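Local structure of putative carbohydrate-active enzyme (Uncultured organism, 5WH8) at residues Pro118-Asp130 / Glu162-Asn174. The protein is a family 5 glycoside hydrolase domain of a larger multi-modular protein and probably acts as a cellulase, cleaving O-glycosidic bonds. Sequence-based numbering, arbitrary orientation.
Sequences PNYTLDDAIPFWD and EYAEAVIPVIRKN
Val167 sits between Leu122, Ile126 and Trp129 and uses both of its methyls. Val167 CG1, anti to the backbone N (chi1 169°), meets Trp129 CD1 at 3.6 Å. Val167 CG2 lies 3.8 Å from Leu122 CD2 and also reaches Ile126 CD1. Ile171 runs alongside Trp129 and brings its CD1 obliquely against the benzo side of the indole, near CE3 and CD2. Phe128 CE2 lies over the centre of one face of the Trp129 indole. Tyr163 is sandwiched. Pro118 CB stands 3.6 Å from the centroid of the Tyr163 ring, 8° off the normal, a CH-pi contact. Val167 CG2 lies over the other face, near the rim. Ala125 CB approaches the edge of this ring at the hydroxyl end, and Tyr163 OH is hydrogen-bonded with the backbone O of Ile146. Val170 CG1 packs 3.6 Å from Asp130 CB, while its CG2 touches Ile126 CD1. The polar edge centres on Asp130 OD1, which accepts two bonds. Lys173 NZ meets Asp130 OD1 on the syn side at 2.8 Å, 23° out of the carboxylate plane, as a hydrogen-bonded salt bridge. Asn174 ND2 donates to the anti lone pair of Asp130 OD1 at 3.0 Å, and this ND2 also bonds with Ser133 OG. The axes of helices 122-130 and 162-172 run nearly parallel, 8.8 Å apart. Trp129 also rests on Ile106 of strand 103-109, and Ile171 on Ile180 of strand 180-182. This is the packing of successive outer helices around the eight-stranded parallel barrel of a TIM-barrel (beta/alpha)8 fold, as in family 5 glycoside hydrolases.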
loop_
_atom_site.group_PDB
_atom_site.type_symbol
_atom_site.label_atom_id
_atom_site.label_comp_id
_atom_site.label_asym_id
_atom_site.label_seq_id
_atom_site.Cartn_x
_atom_site.Cartn_y
_atom_site.Cartn_z
ATOM N N PRO A 118 14.653 1.089 -9.327
ATOM C CA PRO A 118 14.835 0.688 -7.923
ATOM C C PRO A 118 16.196 0.022 -7.659
ATOM O O PRO A 118 16.657 -0.004 -6.520
ATOM C CB PRO A 118 13.666 -0.290 -7.681
ATOM C CG PRO A 118 13.318 -0.818 -9.056
ATOM C CD PRO A 118 13.547 0.364 -9.983
ATOM N N ASN A 119 16.823 -0.535 -8.690
ATOM C CA ASN A 119 18.165 -1.079 -8.524
ATOM C C ASN A 119 19.142 -0.065 -7.945
ATOM O O ASN A 119 20.092 -0.443 -7.241
ATOM C CB ASN A 119 18.696 -1.607 -9.855
ATOM C CG ASN A 119 17.947 -2.819 -10.315
ATOM O OD1 ASN A 119 18.105 -3.901 -9.752
ATOM N ND2 ASN A 119 17.121 -2.655 -11.345
ATOM N N TYR A 120 18.901 1.219 -8.208
ATOM C CA TYR A 120 19.826 2.247 -7.758
ATOM C C TYR A 120 19.638 2.578 -6.279
ATOM O O TYR A 120 20.326 3.471 -5.761
ATOM C CB TYR A 120 19.672 3.504 -8.619
ATOM C CG TYR A 120 20.043 3.300 -10.072
ATOM C CD1 TYR A 120 20.739 2.159 -10.503
ATOM C CD2 TYR A 120 19.696 4.245 -11.024
ATOM C CE1 TYR A 120 21.066 1.985 -11.846
ATOM C CE2 TYR A 120 20.030 4.074 -12.361
ATOM C CZ TYR A 120 20.702 2.949 -12.761
ATOM O OH TYR A 120 21.025 2.787 -14.103
ATOM N N THR A 121 18.725 1.862 -5.607
ATOM C CA THR A 121 18.567 1.980 -4.158
ATOM C C THR A 121 19.025 0.729 -3.389
ATOM O O THR A 121 18.867 0.683 -2.164
ATOM C CB THR A 121 17.093 2.254 -3.753
ATOM O OG1 THR A 121 16.311 1.058 -3.921
ATOM C CG2 THR A 121 16.510 3.387 -4.575
ATOM N N LEU A 122 19.634 -0.244 -4.076
ATOM C CA LEU A 122 19.911 -1.547 -3.465
ATOM C C LEU A 122 20.899 -1.514 -2.300
ATOM O O LEU A 122 20.800 -2.363 -1.400
ATOM C CB LEU A 122 20.425 -2.543 -4.525
ATOM C CG LEU A 122 19.328 -3.221 -5.339
ATOM C CD1 LEU A 122 19.893 -3.922 -6.564
ATOM C CD2 LEU A 122 18.569 -4.208 -4.485
ATOM N N ASP A 123 21.845 -0.573 -2.305
ATOM C CA ASP A 123 22.797 -0.484 -1.193
ATOM C C ASP A 123 22.077 -0.277 0.138
ATOM O O ASP A 123 22.592 -0.685 1.180
ATOM C CB ASP A 123 23.805 0.647 -1.400
ATOM C CG ASP A 123 24.802 0.361 -2.506
ATOM O OD1 ASP A 123 25.037 -0.825 -2.820
ATOM O OD2 ASP A 123 25.371 1.335 -3.038
ATOM N N ASP A 124 20.909 0.381 0.111
ATOM C CA ASP A 124 20.075 0.539 1.307
ATOM C C ASP A 124 18.880 -0.416 1.348
ATOM O O ASP A 124 18.449 -0.818 2.433
ATOM C CB ASP A 124 19.578 1.982 1.410
ATOM C CG ASP A 124 20.684 2.930 1.734
ATOM O OD1 ASP A 124 21.415 2.653 2.715
ATOM O OD2 ASP A 124 20.868 3.884 0.969
ATOM N N ALA A 125 18.354 -0.787 0.185
ATOM C CA ALA A 125 17.162 -1.638 0.137
ATOM C C ALA A 125 17.421 -3.056 0.665
ATOM O O ALA A 125 16.575 -3.660 1.316
ATOM C CB ALA A 125 16.623 -1.709 -1.280
ATOM N N ILE A 126 18.602 -3.597 0.371
ATOM C CA ILE A 126 18.931 -4.936 0.854
ATOM C C ILE A 126 19.005 -4.986 2.402
ATOM O O ILE A 126 18.331 -5.811 3.005
ATOM C CB ILE A 126 20.257 -5.432 0.207
ATOM C CG1 ILE A 126 20.057 -5.723 -1.288
ATOM C CG2 ILE A 126 20.795 -6.666 0.894
ATOM C CD1 ILE A 126 19.124 -6.817 -1.603
ATOM N N PRO A 127 19.797 -4.100 3.048
ATOM C CA PRO A 127 19.772 -4.148 4.524
ATOM C C PRO A 127 18.429 -3.760 5.148
ATOM O O PRO A 127 18.063 -4.323 6.186
ATOM C CB PRO A 127 20.865 -3.160 4.943
ATOM C CG PRO A 127 21.339 -2.497 3.705
ATOM C CD PRO A 127 20.896 -3.280 2.529
ATOM N N PHE A 128 17.695 -2.854 4.505
ATOM C CA PHE A 128 16.345 -2.505 4.961
ATOM C C PHE A 128 15.449 -3.728 4.970
ATOM O O PHE A 128 14.792 -4.011 5.978
ATOM C CB PHE A 128 15.739 -1.427 4.071
ATOM C CG PHE A 128 14.310 -1.073 4.421
ATOM C CD1 PHE A 128 14.029 -0.176 5.429
ATOM C CD2 PHE A 128 13.252 -1.641 3.718
ATOM C CE1 PHE A 128 12.702 0.147 5.750
ATOM C CE2 PHE A 128 11.915 -1.320 4.037
ATOM C CZ PHE A 128 11.655 -0.415 5.032
ATOM N N TRP A 129 15.393 -4.436 3.848
ATOM C CA TRP A 129 14.467 -5.537 3.733
ATOM C C TRP A 129 14.935 -6.749 4.530
ATOM O O TRP A 129 14.103 -7.502 5.034
ATOM C CB TRP A 129 14.227 -5.882 2.260
ATOM C CG TRP A 129 13.226 -4.919 1.639
ATOM C CD1 TRP A 129 13.421 -4.077 0.572
ATOM C CD2 TRP A 129 11.875 -4.686 2.089
ATOM N NE1 TRP A 129 12.268 -3.359 0.327
ATOM C CE2 TRP A 129 11.316 -3.707 1.252
ATOM C CE3 TRP A 129 11.097 -5.211 3.125
ATOM C CZ2 TRP A 129 9.975 -3.256 1.403
ATOM C CZ3 TRP A 129 9.795 -4.761 3.292
ATOM C CH2 TRP A 129 9.248 -3.776 2.436
ATOM N N ASP A 130 16.253 -6.916 4.696
ATOM C CA ASP A 130 16.802 -7.955 5.589
ATOM C C ASP A 130 16.304 -7.709 7.014
ATOM O O ASP A 130 15.753 -8.611 7.659
ATOM C CB ASP A 130 18.341 -7.927 5.530
ATOM C CG ASP A 130 19.014 -9.202 6.076
ATOM O OD1 ASP A 130 18.385 -10.242 6.291
ATOM O OD2 ASP A 130 20.242 -9.147 6.282
ATOM N N GLU A 162 14.916 -7.879 -12.154
ATOM C CA GLU A 162 16.235 -8.102 -11.575
ATOM C C GLU A 162 16.342 -7.519 -10.161
ATOM O O GLU A 162 16.938 -8.132 -9.284
ATOM C CB GLU A 162 17.327 -7.533 -12.489
ATOM C CG GLU A 162 17.473 -8.413 -13.742
ATOM C CD GLU A 162 18.579 -7.989 -14.695
ATOM O OE1 GLU A 162 18.814 -6.778 -14.878
ATOM O OE2 GLU A 162 19.210 -8.896 -15.281
ATOM N N TYR A 163 15.741 -6.353 -9.936
ATOM C CA TYR A 163 15.653 -5.794 -8.585
ATOM C C TYR A 163 14.930 -6.756 -7.650
ATOM O O TYR A 163 15.404 -7.040 -6.553
ATOM C CB TYR A 163 14.932 -4.431 -8.604
ATOM C CG TYR A 163 14.572 -3.891 -7.220
ATOM C CD1 TYR A 163 15.518 -3.249 -6.446
ATOM C CD2 TYR A 163 13.295 -4.063 -6.686
ATOM C CE1 TYR A 163 15.207 -2.760 -5.191
ATOM C CE2 TYR A 163 12.974 -3.585 -5.420
ATOM C CZ TYR A 163 13.936 -2.943 -4.680
ATOM O OH TYR A 163 13.670 -2.462 -3.415
ATOM N N ALA A 164 13.768 -7.237 -8.086
ATOM C CA ALA A 164 12.959 -8.130 -7.261
ATOM C C ALA A 164 13.696 -9.440 -6.972
ATOM O O ALA A 164 13.575 -10.004 -5.886
ATOM C CB ALA A 164 11.628 -8.413 -7.941
ATOM N N GLU A 165 14.444 -9.938 -7.951
ATOM C CA GLU A 165 15.179 -11.185 -7.757
ATOM C C GLU A 165 16.397 -10.989 -6.833
ATOM O O GLU A 165 16.960 -11.976 -6.336
ATOM C CB GLU A 165 15.557 -11.764 -9.128
ATOM C CG GLU A 165 14.329 -12.329 -9.847
ATOM C CD GLU A 165 14.562 -12.782 -11.275
ATOM O OE1 GLU A 165 15.624 -12.477 -11.860
ATOM O OE2 GLU A 165 13.646 -13.435 -11.819
ATOM N N ALA A 166 16.775 -9.734 -6.576
ATOM C CA ALA A 166 17.790 -9.397 -5.553
ATOM C C ALA A 166 17.181 -9.288 -4.152
ATOM O O ALA A 166 17.741 -9.795 -3.170
ATOM C CB ALA A 166 18.515 -8.076 -5.920
ATOM N N VAL A 167 16.037 -8.626 -4.050
ATOM C CA VAL A 167 15.419 -8.366 -2.748
ATOM C C VAL A 167 14.573 -9.535 -2.207
ATOM O O VAL A 167 14.570 -9.785 -1.003
ATOM C CB VAL A 167 14.538 -7.059 -2.825
ATOM C CG1 VAL A 167 13.672 -6.891 -1.605
ATOM C CG2 VAL A 167 15.437 -5.817 -3.046
ATOM N N ILE A 168 13.824 -10.231 -3.058
ATOM C CA ILE A 168 12.890 -11.236 -2.554
ATOM C C ILE A 168 13.623 -12.381 -1.835
ATOM O O ILE A 168 13.158 -12.828 -0.787
ATOM C CB ILE A 168 11.967 -11.762 -3.672
ATOM C CG1 ILE A 168 10.968 -10.641 -4.045
ATOM C CG2 ILE A 168 11.216 -13.033 -3.230
ATOM C CD1 ILE A 168 10.081 -10.974 -5.211
ATOM N N PRO A 169 14.775 -12.840 -2.363
ATOM C CA PRO A 169 15.462 -13.889 -1.586
ATOM C C PRO A 169 15.917 -13.438 -0.192
ATOM O O PRO A 169 15.993 -14.253 0.738
ATOM C CB PRO A 169 16.670 -14.240 -2.471
ATOM C CG PRO A 169 16.211 -13.906 -3.864
ATOM C CD PRO A 169 15.390 -12.638 -3.684
ATOM N N VAL A 170 16.236 -12.162 -0.053
ATOM C CA VAL A 170 16.649 -11.596 1.230
ATOM C C VAL A 170 15.468 -11.586 2.199
ATOM O O VAL A 170 15.618 -11.865 3.391
ATOM C CB VAL A 170 17.208 -10.179 1.040
ATOM C CG1 VAL A 170 17.443 -9.486 2.368
ATOM C CG2 VAL A 170 18.502 -10.222 0.215
ATOM N N ILE A 171 14.290 -11.270 1.681
ATOM C CA ILE A 171 13.083 -11.306 2.500
ATOM C C ILE A 171 12.696 -12.753 2.869
ATOM O O ILE A 171 12.417 -13.063 4.026
ATOM C CB ILE A 171 11.909 -10.609 1.755
ATOM C CG1 ILE A 171 12.171 -9.099 1.689
ATOM C CG2 ILE A 171 10.560 -10.941 2.423
ATOM C CD1 ILE A 171 11.111 -8.335 0.858
ATOM N N ARG A 172 12.698 -13.636 1.881
ATOM C CA ARG A 172 12.150 -14.977 2.056
ATOM C C ARG A 172 13.055 -15.874 2.905
ATOM O O ARG A 172 12.571 -16.833 3.499
ATOM C CB ARG A 172 11.883 -15.609 0.683
ATOM C CG ARG A 172 10.701 -14.969 -0.067
ATOM C CD ARG A 172 9.379 -15.429 0.544
ATOM N NE ARG A 172 8.185 -14.622 0.251
ATOM C CZ ARG A 172 7.378 -14.801 -0.786
ATOM N NH1 ARG A 172 7.649 -15.714 -1.720
ATOM N NH2 ARG A 172 6.320 -14.015 -0.917
ATOM N N LYS A 173 14.337 -15.549 3.017
ATOM C CA LYS A 173 15.194 -16.333 3.920
ATOM C C LYS A 173 14.785 -16.110 5.385
ATOM O O LYS A 173 15.011 -16.973 6.231
ATOM C CB LYS A 173 16.670 -15.995 3.720
ATOM C CG LYS A 173 17.141 -14.704 4.310
ATOM C CD LYS A 173 18.652 -14.619 4.287
ATOM C CE LYS A 173 19.136 -13.232 4.637
ATOM N NZ LYS A 173 19.001 -12.942 6.080
ATOM N N ASN A 174 14.187 -14.952 5.677
ATOM C CA ASN A 174 13.711 -14.612 7.026
ATOM C C ASN A 174 12.215 -14.867 7.260
ATOM O O ASN A 174 11.800 -15.231 8.374
ATOM C CB ASN A 174 13.974 -13.140 7.325
ATOM C CG ASN A 174 15.443 -12.789 7.333
ATOM O OD1 ASN A 174 16.273 -13.539 7.861
ATOM N ND2 ASN A 174 15.775 -11.637 6.764
#